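Local atomic coordinates of penicillin-binding protein 2 (Pbp2) (Helicobacter pylori, PDB entry 5LP5), a protein that probably binds penicillin and cross-links peptidoglycan as a transpeptidase of the cell-shape machinery, and forms a complex with MreC. Residues 167-172 with 182-187; 175-180 with 195-200. All coordinates share one frame; numbering follows the deposited sequence.

Contact 1: residues 167-172 with 182-187; sequences GVASLQ and YSQIVG
Two backbone hydrogen bonds tie residues 167-172 to residues 182-187. Gly167 N donates to Val186 O at 2.9 Å. Val186 N returns a bond to Gly167 O, at 3.2 Å. Both are straight, with N-H...O angles of 161° and 174°, and in each the donor lies nearly along the C=O axis. Gly167 and Val186 are thus an antiparallel hydrogen-bonded pair in a two-stranded ribbon of strands 166-168 and 185-187. Past this pair the chains stay near each other, with Ala169 CA 5.0 Å from Gln184 CA.

The apolar contact is small and centres on Ala169 and Val186. Ala169 points its CB toward the other segment, where it meets Val186 CG2 at 4.0 Å. Val186 CG2 also lies 3.5 Å from Ala169 CA. This methyl takes the crowded position between its own backbone N and carbonyl carbon (chi1 -82°). Of the Gln184 side chain it is CG that touches, 4.1 Å from Ala169 CB; the chain then bends at chi2. Leu174 of helix 171-176 touches both Ala169 and Gln184, and Asp173 packs on Val186.

Polar groups at the edges bind outside the pair. Ser170 is the N-cap of helix 171-176, and its OG bonds to Asp173 N. Val168 O accepts a bond from Lys188 NZ.

The segments are therefore joined by main-chain bonding at one residue pair and by methyl packing beside it. The side-chain atoms that meet are carbons, so the polar grip between the two segments rests on the peptide groups.

Contact 2: residues 175-180 with 195-200; sequences KDDEEN and YNKLLQ
The segment 175-180 leaves helix 171-176 at Asp177 and turns into a 3-10 segment, with Asn180 N bonded to Asp177 O at 2.9 Å, and it faces helix 196-200 with Asn180 CA 8.4 Å from Gln200 CA. Side-chain ends bridge this gap. Asn196 and Gln200 sit one helical turn apart, and both have CG anti to the backbone N. Asn180 OD1 approaches both, 3.6 Å from Asn196 ND2 and 3.1 Å from Gln200 OE1. Neither is a hydrogen bond: the first is too long, and the second brings two acceptors together. The Asn180 and Gln200 chains cross at about a right angle, their amide planes 58° apart. Asn180 ND2 is held by Asp173 O, and Asn196 OD1 by Gly187 N and Arg53 NH1. At the outer edge Lys197 bends at chi4, and its CE comes within 3.6 Å of Asp177 OD1. Lys197 NZ stays 4.4 Å from Asp177 OD1, too far for a salt bridge, so any attraction is probably modest. Glu179 turns its OE2 to Val203 N. The arrangement is a polar packing of a helix exit and 3-10 turn against a short helix, within the dimerisation domain of this penicillin-binding protein.

Contacts 1 and 2 are neighbours, with centres about 9 Å apart. All four segments belong to the dimerisation domain. Along the chain they alternate: 167-172, 175-180, 182-187, 195-200. Helix 171-176 starts in contact 1 and ends in contact 2. The ribbon strand 185-187 joins them in space. The hydrogen bond between Gly187 and Asn196 ties the ribbon to helix 196-200. Val186 packs on Asn180 and Asn196 as well as on Ala169, so one side chain is shared by the two contacts. The region is a compact interleaved unit: a two-stranded ribbon, the helix and 3-10 turn that connect its strands along the chain, and a short following helix.

Contact 1: residues 167-172 with 182-187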
loop_
_atom_site.group_PDB
_atom_site.type_symbol
_atom_site.label_atom_id
_atom_site.label_comp_id
_atom_site.label_asym_id
_atom_site.label_seq_id
_atom_site.Cartn_x
_atom_site.Cartn_y
_atom_site.Cartn_z
ATOM N N GLY A 167 4.347 12.413 0.055
ATOM C CA GLY A 167 4.470 12.978 1.389
ATOM C C GLY A 167 3.147 13.484 1.921
ATOM O O GLY A 167 2.108 13.336 1.276
ATOM N N VAL A 168 3.194 14.092 3.103
ATOM C CA VAL A 168 1.997 14.660 3.721
ATOM C C VAL A 168 1.561 15.874 2.923
ATOM O O VAL A 168 2.376 16.727 2.605
ATOM C CB VAL A 168 2.236 15.082 5.195
ATOM C CG1 VAL A 168 0.995 15.747 5.757
ATOM C CG2 VAL A 168 2.584 13.883 6.051
ATOM N N ALA A 169 0.271 15.932 2.611
ATOM C CA ALA A 169 -0.314 17.080 1.931
ATOM C C ALA A 169 0.077 18.358 2.650
ATOM O O ALA A 169 -0.225 18.513 3.828
ATOM C CB ALA A 169 -1.836 16.958 1.885
ATOM N N SER A 170 0.772 19.253 1.956
ATOM C CA SER A 170 1.033 20.581 2.484
ATOM C C SER A 170 -0.274 21.366 2.436
ATOM O O SER A 170 -1.169 21.055 1.640
ATOM C CB SER A 170 2.099 21.294 1.655
ATOM O OG SER A 170 1.540 21.821 0.464
ATOM N N LEU A 171 -0.388 22.388 3.278
ATOM C CA LEU A 171 -1.603 23.212 3.305
ATOM C C LEU A 171 -1.815 23.880 1.941
ATOM O O LEU A 171 -2.946 24.194 1.572
ATOM C CB LEU A 171 -1.563 24.237 4.452
ATOM C CG LEU A 171 -1.943 23.701 5.850
ATOM C CD1 LEU A 171 -1.053 22.563 6.351
ATOM C CD2 LEU A 171 -1.926 24.835 6.861
ATOM N N GLN A 172 -0.729 24.061 1.188
ATOM C CA GLN A 172 -0.804 24.575 -0.187
ATOM C C GLN A 172 -1.216 23.516 -1.195
ATOM O O GLN A 172 -1.832 23.845 -2.208
ATOM C CB GLN A 172 0.530 25.191 -0.626
ATOM C CG GLN A 172 0.401 26.102 -1.842
ATOM C CD GLN A 172 1.254 27.361 -1.722
ATOM O OE1 GLN A 172 2.460 27.293 -1.471
ATOM N NE2 GLN A 172 0.622 28.517 -1.889
ATOM N N TYR A 182 -8.731 13.696 1.176
ATOM C CA TYR A 182 -9.322 12.451 1.673
ATOM C C TYR A 182 -8.268 11.415 2.021
ATOM O O TYR A 182 -8.523 10.515 2.819
ATOM C CB TYR A 182 -10.311 11.871 0.660
ATOM C CG TYR A 182 -11.481 12.776 0.384
ATOM C CD1 TYR A 182 -12.421 13.035 1.369
ATOM C CD2 TYR A 182 -11.645 13.380 -0.867
ATOM C CE1 TYR A 182 -13.491 13.893 1.127
ATOM C CE2 TYR A 182 -12.711 14.226 -1.130
ATOM C CZ TYR A 182 -13.639 14.480 -0.134
ATOM O OH TYR A 182 -14.707 15.320 -0.389
ATOM N N SER A 183 -7.091 11.543 1.417
ATOM C CA SER A 183 -5.966 10.650 1.715
ATOM C C SER A 183 -4.870 11.318 2.546
ATOM O O SER A 183 -4.235 10.664 3.358
ATOM C CB SER A 183 -5.365 10.092 0.419
ATOM O OG SER A 183 -5.518 11.006 -0.653
ATOM N N GLN A 184 -4.654 12.612 2.345
ATOM C CA GLN A 184 -3.482 13.317 2.889
ATOM C C GLN A 184 -2.158 12.676 2.441
ATOM O O GLN A 184 -1.155 12.707 3.163
ATOM C CB GLN A 184 -3.561 13.471 4.420
ATOM C CG GLN A 184 -3.745 14.924 4.900
ATOM C CD GLN A 184 -5.200 15.344 5.026
ATOM O OE1 GLN A 184 -5.945 14.777 5.815
ATOM N NE2 GLN A 184 -5.602 16.358 4.270
ATOM N N ILE A 185 -2.173 12.121 1.228
ATOM C CA ILE A 185 -1.000 11.522 0.600
ATOM C C ILE A 185 -0.921 12.034 -0.833
ATOM O O ILE A 185 -1.781 11.738 -1.670
ATOM C CB ILE A 185 -1.086 9.974 0.588
ATOM C CG1 ILE A 185 -1.105 9.418 2.013
ATOM C CG2 ILE A 185 0.074 9.351 -0.180
ATOM C CD1 ILE A 185 0.110 9.787 2.838
ATOM N N VAL A 186 0.133 12.790 -1.120
ATOM C CA VAL A 186 0.330 13.392 -2.446
ATOM C C VAL A 186 1.766 13.237 -2.957
ATOM O O VAL A 186 2.721 13.139 -2.177
ATOM C CB VAL A 186 -0.064 14.888 -2.458
ATOM C CG1 VAL A 186 -1.562 15.030 -2.622
ATOM C CG2 VAL A 186 0.400 15.572 -1.189
ATOM N N GLY A 187 1.905 13.194 -4.278
ATOM C CA GLY A 187 3.208 13.030 -4.882
ATOM C C GLY A 187 3.938 14.334 -4.729
ATOM O O GLY A 187 3.345 15.391 -4.915
#

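Contact 2: residues 175-180 with 195-200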
loop_
_atom_site.group_PDB
_atom_site.type_symbol
_atom_site.label_atom_id
_atom_site.label_comp_id
_atom_site.label_asym_id
_atom_site.label_seq_id
_atom_site.Cartn_x
_atom_site.Cartn_y
_atom_site.Cartn_z
ATOM N N LYS A 175 -5.016 23.128 -1.248
ATOM C CA LYS A 175 -5.496 24.244 -2.067
ATOM C C LYS A 175 -5.409 23.908 -3.565
ATOM O O LYS A 175 -6.364 24.123 -4.307
ATOM C CB LYS A 175 -4.649 25.484 -1.748
ATOM C CG LYS A 175 -5.151 26.834 -2.239
ATOM C CD LYS A 175 -3.964 27.763 -2.498
ATOM C CE LYS A 175 -4.325 29.239 -2.410
ATOM N NZ LYS A 175 -5.197 29.677 -3.531
ATOM N N ASP A 176 -4.263 23.371 -3.991
ATOM C CA ASP A 176 -4.005 23.038 -5.405
ATOM C C ASP A 176 -5.046 22.108 -6.011
ATOM O O ASP A 176 -5.551 22.355 -7.101
ATOM C CB ASP A 176 -2.635 22.362 -5.555
ATOM C CG ASP A 176 -1.475 23.331 -5.433
ATOM O OD1 ASP A 176 -1.693 24.571 -5.478
ATOM O OD2 ASP A 176 -0.338 22.827 -5.297
ATOM N N ASP A 177 -5.317 21.014 -5.311
ATOM C CA ASP A 177 -6.313 20.044 -5.734
ATOM C C ASP A 177 -7.129 19.690 -4.509
ATOM O O ASP A 177 -6.667 18.945 -3.647
ATOM C CB ASP A 177 -5.639 18.796 -6.309
ATOM C CG ASP A 177 -6.622 17.855 -6.968
ATOM O OD1 ASP A 177 -6.971 18.083 -8.144
ATOM O OD2 ASP A 177 -7.038 16.884 -6.313
ATOM N N GLU A 178 -8.337 20.244 -4.425
ATOM C CA GLU A 178 -9.188 20.040 -3.254
ATOM C C GLU A 178 -9.294 18.564 -2.844
ATOM O O GLU A 178 -9.392 18.261 -1.655
ATOM C CB GLU A 178 -10.575 20.649 -3.467
ATOM C CG GLU A 178 -11.342 20.119 -4.670
ATOM C CD GLU A 178 -12.793 20.585 -4.689
ATOM O OE1 GLU A 178 -13.127 21.578 -3.998
ATOM O OE2 GLU A 178 -13.607 19.964 -5.409
ATOM N N GLU A 179 -9.246 17.653 -3.820
ATOM C CA GLU A 179 -9.386 16.219 -3.537
ATOM C C GLU A 179 -8.137 15.533 -2.938
ATOM O O GLU A 179 -8.137 14.328 -2.716
ATOM C CB GLU A 179 -9.854 15.449 -4.777
ATOM C CG GLU A 179 -10.307 14.045 -4.404
ATOM C CD GLU A 179 -10.828 13.226 -5.552
ATOM O OE1 GLU A 179 -11.508 13.779 -6.441
ATOM O OE2 GLU A 179 -10.569 12.008 -5.525
ATOM N N ASN A 180 -7.081 16.284 -2.660
ATOM C CA ASN A 180 -5.937 15.717 -1.936
ATOM C C ASN A 180 -6.272 15.443 -0.460
ATOM O O ASN A 180 -5.494 14.816 0.244
ATOM C CB ASN A 180 -4.728 16.659 -1.999
ATOM C CG ASN A 180 -4.122 16.760 -3.389
ATOM O OD1 ASN A 180 -4.149 15.810 -4.172
ATOM N ND2 ASN A 180 -3.532 17.914 -3.686
ATOM N N TYR A 195 1.963 12.111 -12.128
ATOM C CA TYR A 195 0.764 11.315 -12.342
ATOM C C TYR A 195 -0.037 11.152 -11.060
ATOM O O TYR A 195 -0.660 10.104 -10.836
ATOM C CB TYR A 195 1.130 9.959 -12.979
ATOM C CG TYR A 195 1.538 10.079 -14.444
ATOM C CD1 TYR A 195 2.876 10.061 -14.821
ATOM C CD2 TYR A 195 0.574 10.238 -15.446
ATOM C CE1 TYR A 195 3.238 10.188 -16.147
ATOM C CE2 TYR A 195 0.935 10.354 -16.765
ATOM C CZ TYR A 195 2.266 10.335 -17.110
ATOM O OH TYR A 195 2.641 10.452 -18.433
ATOM N N ASN A 196 -0.054 12.210 -10.235
ATOM C CA ASN A 196 -0.713 12.138 -8.924
ATOM C C ASN A 196 -2.192 11.844 -9.045
ATOM O O ASN A 196 -2.707 10.937 -8.396
ATOM C CB ASN A 196 -0.571 13.424 -8.153
ATOM C CG ASN A 196 -0.929 13.251 -6.691
ATOM O OD1 ASN A 196 -0.200 12.601 -5.959
ATOM N ND2 ASN A 196 -2.047 13.828 -6.257
ATOM N N LYS A 197 -2.873 12.627 -9.877
ATOM C CA LYS A 197 -4.300 12.454 -10.089
ATOM C C LYS A 197 -4.659 11.030 -10.453
ATOM O O LYS A 197 -5.587 10.466 -9.881
ATOM C CB LYS A 197 -4.791 13.386 -11.186
ATOM C CG LYS A 197 -4.841 14.828 -10.752
ATOM C CD LYS A 197 -5.793 15.625 -11.625
ATOM C CE LYS A 197 -5.703 17.116 -11.319
ATOM N NZ LYS A 197 -4.351 17.665 -11.640
ATOM N N LEU A 198 -3.929 10.460 -11.405
ATOM C CA LEU A 198 -4.133 9.062 -11.795
ATOM C C LEU A 198 -3.936 8.119 -10.613
ATOM O O LEU A 198 -4.830 7.371 -10.254
ATOM C CB LEU A 198 -3.181 8.680 -12.936
ATOM C CG LEU A 198 -3.183 7.223 -13.392
ATOM C CD1 LEU A 198 -4.509 6.911 -14.041
ATOM C CD2 LEU A 198 -2.066 6.903 -14.369
ATOM N N LEU A 199 -2.752 8.180 -10.016
ATOM C CA LEU A 199 -2.342 7.229 -8.970
ATOM C C LEU A 199 -3.258 7.265 -7.747
ATOM O O LEU A 199 -3.541 6.232 -7.119
ATOM C CB LEU A 199 -0.892 7.503 -8.555
ATOM C CG LEU A 199 0.120 7.103 -9.634
ATOM C CD1 LEU A 199 1.476 7.771 -9.405
ATOM C CD2 LEU A 199 0.262 5.582 -9.681
ATOM N N GLN A 200 -3.722 8.468 -7.434
ATOM C CA GLN A 200 -4.565 8.688 -6.275
ATOM C C GLN A 200 -5.967 8.157 -6.502
ATOM O O GLN A 200 -6.598 7.635 -5.593
ATOM C CB GLN A 200 -4.644 10.180 -5.963
ATOM C CG GLN A 200 -5.333 10.471 -4.649
ATOM C CD GLN A 200 -4.806 11.722 -4.006
ATOM O OE1 GLN A 200 -5.038 12.829 -4.499
ATOM N NE2 GLN A 200 -4.066 11.553 -2.909
#